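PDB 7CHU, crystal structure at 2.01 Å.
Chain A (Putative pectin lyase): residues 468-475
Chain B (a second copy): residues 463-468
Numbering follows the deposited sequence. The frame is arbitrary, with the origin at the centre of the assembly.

Chain A (468-475) NVTLDGIK
Chain B, residues 463-468: LTTLLN

What fold does chain A bring to the contact? It forms a hairpin: Asn A468 N bonds Lys A475 O at 3.1 Å, Lys A475 N returns to Asn A468 O at 2.7 Å, and Thr A470 N reaches Gly A473 O at 3.0 Å. The turn runs through Leu A471 (phi/psi -68/-19), Asp A472 (-117/0) and Gly A473 (176/163). Thr A470 (chi1 p) points away from the other stretch, and its OG1 accepts from Asp A472 N at 3.3 Å. Lys A475, m then fully extended, carries NZ to Asp A472 OD1, a 2.9 Å salt bridge.

What holds the two stretches together? Apolar packing does, with no hydrogen bond between them; 288 Å², both sides summed, is buried. Leu B466 (-96/-30), on a strand, sits nearest Leu A471, CA to CA 6.7 Å, and has the largest covered area, 90 Å². Its mt rotamer spreads the methyls: CD1 lies 3.8 Å from Val A469 CG1 and 3.5 Å from Thr A470 O, while CD2 lies 4.0 Å from Leu A471 CD2.

How do the neighbours complete the packing? Val A469 (t) and Ile A474 (mm) both point toward chain B. Like Leu B466 and Leu B467, they are buried, where branched hydrocarbon side chains leave no side-chain polar group unpaired. Ile A474 CD1 meets Leu B466 O at 3.7 Å and Leu B467 CB at 3.9 Å. Leu B467, tp with phi/psi -167/137, places CD2 4.2 Å from Val A469 CG2. Leu A471 (mt) starts sideways, yet its CD2 comes within 4.4 Å of Thr B464 CB.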

# COMPACT_ATOMS: atom_id res chain seq x y z
N ASN A 468 8.58 -42.56 -21.77
CA ASN A 468 8.70 -41.33 -22.55
C ASN A 468 7.62 -41.33 -23.61
O ASN A 468 7.38 -42.35 -24.27
CB ASN A 468 10.07 -41.21 -23.22
CG ASN A 468 11.20 -41.04 -22.23
OD1 ASN A 468 11.80 -42.03 -21.81
ND2 ASN A 468 11.51 -39.79 -21.88
N VAL A 469 6.96 -40.20 -23.78
CA VAL A 469 6.01 -40.02 -24.87
C VAL A 469 6.65 -39.00 -25.80
O VAL A 469 6.85 -37.85 -25.40
CB VAL A 469 4.64 -39.56 -24.36
CG1 VAL A 469 3.72 -39.20 -25.53
CG2 VAL A 469 4.02 -40.66 -23.49
N THR A 470 7.04 -39.43 -26.99
CA THR A 470 7.70 -38.51 -27.92
C THR A 470 7.00 -38.51 -29.28
O THR A 470 6.00 -39.20 -29.50
CB THR A 470 9.19 -38.85 -28.09
OG1 THR A 470 9.36 -39.96 -28.98
CG2 THR A 470 9.83 -39.17 -26.75
N LEU A 471 7.55 -37.72 -30.20
CA LEU A 471 6.98 -37.59 -31.53
C LEU A 471 7.13 -38.86 -32.34
O LEU A 471 6.40 -39.04 -33.32
CB LEU A 471 7.65 -36.44 -32.29
CG LEU A 471 7.17 -35.05 -31.86
CD1 LEU A 471 8.22 -34.01 -32.25
CD2 LEU A 471 5.83 -34.72 -32.47
N ASP A 472 8.02 -39.76 -31.95
CA ASP A 472 8.20 -40.97 -32.75
C ASP A 472 7.84 -42.24 -31.99
O ASP A 472 7.90 -43.33 -32.58
CB ASP A 472 9.62 -41.03 -33.32
CG ASP A 472 10.69 -40.93 -32.26
OD1 ASP A 472 10.53 -41.46 -31.13
OD2 ASP A 472 11.75 -40.34 -32.57
N GLY A 473 7.43 -42.16 -30.72
CA GLY A 473 6.85 -43.33 -30.10
C GLY A 473 6.48 -43.20 -28.63
O GLY A 473 6.91 -42.25 -27.96
N ILE A 474 5.64 -44.12 -28.15
CA ILE A 474 5.35 -44.29 -26.73
C ILE A 474 6.35 -45.31 -26.22
O ILE A 474 6.34 -46.46 -26.68
CB ILE A 474 3.91 -44.78 -26.49
CG1 ILE A 474 2.87 -43.99 -27.30
CG2 ILE A 474 3.62 -44.92 -24.98
CD1 ILE A 474 2.86 -42.51 -27.07
N LYS A 475 7.21 -44.90 -25.28
CA LYS A 475 8.45 -45.62 -24.98
C LYS A 475 8.51 -46.11 -23.54
O LYS A 475 9.11 -45.45 -22.68
CB LYS A 475 9.67 -44.76 -25.30
CG LYS A 475 9.71 -44.31 -26.76
CD LYS A 475 10.96 -43.45 -27.06
CE LYS A 475 10.95 -43.00 -28.52
NZ LYS A 475 12.18 -42.22 -28.93
N LEU B 463 0.19 -28.86 -33.71
CA LEU B 463 0.30 -29.78 -32.58
C LEU B 463 -0.16 -31.17 -33.01
O LEU B 463 -1.32 -31.34 -33.40
CB LEU B 463 -0.53 -29.28 -31.40
CG LEU B 463 0.19 -28.33 -30.46
CD1 LEU B 463 -0.74 -28.10 -29.30
CD2 LEU B 463 1.51 -28.92 -30.00
N THR B 464 0.74 -32.14 -32.93
CA THR B 464 0.41 -33.54 -33.19
C THR B 464 -0.01 -34.23 -31.90
O THR B 464 0.74 -34.22 -30.92
CB THR B 464 1.62 -34.30 -33.77
OG1 THR B 464 2.09 -33.65 -34.95
CG2 THR B 464 1.25 -35.75 -34.08
N THR B 465 -1.19 -34.85 -31.90
CA THR B 465 -1.60 -35.66 -30.76
C THR B 465 -0.87 -37.01 -30.79
O THR B 465 -0.91 -37.72 -31.80
CB THR B 465 -3.12 -35.83 -30.77
OG1 THR B 465 -3.72 -34.54 -30.66
CG2 THR B 465 -3.60 -36.68 -29.60
N LEU B 466 -0.16 -37.32 -29.71
CA LEU B 466 0.65 -38.54 -29.60
C LEU B 466 -0.06 -39.69 -28.90
O LEU B 466 0.25 -40.85 -29.16
CB LEU B 466 1.93 -38.23 -28.81
CG LEU B 466 2.69 -36.99 -29.28
CD1 LEU B 466 3.86 -36.67 -28.32
CD2 LEU B 466 3.17 -37.20 -30.71
N LEU B 467 -0.97 -39.38 -27.98
CA LEU B 467 -1.57 -40.39 -27.12
C LEU B 467 -2.78 -39.77 -26.45
O LEU B 467 -2.71 -38.63 -25.97
CB LEU B 467 -0.56 -40.88 -26.07
CG LEU B 467 -1.07 -41.75 -24.92
CD1 LEU B 467 -1.53 -43.11 -25.47
CD2 LEU B 467 -0.02 -41.91 -23.82
N ASN B 468 -3.88 -40.53 -26.39
CA ASN B 468 -5.03 -40.16 -25.58
C ASN B 468 -5.31 -41.28 -24.58
O ASN B 468 -5.31 -42.46 -24.95
CB ASN B 468 -6.29 -39.95 -26.43
CG ASN B 468 -6.13 -38.84 -27.44
OD1 ASN B 468 -5.64 -39.06 -28.57
ND2 ASN B 468 -6.60 -37.66 -27.09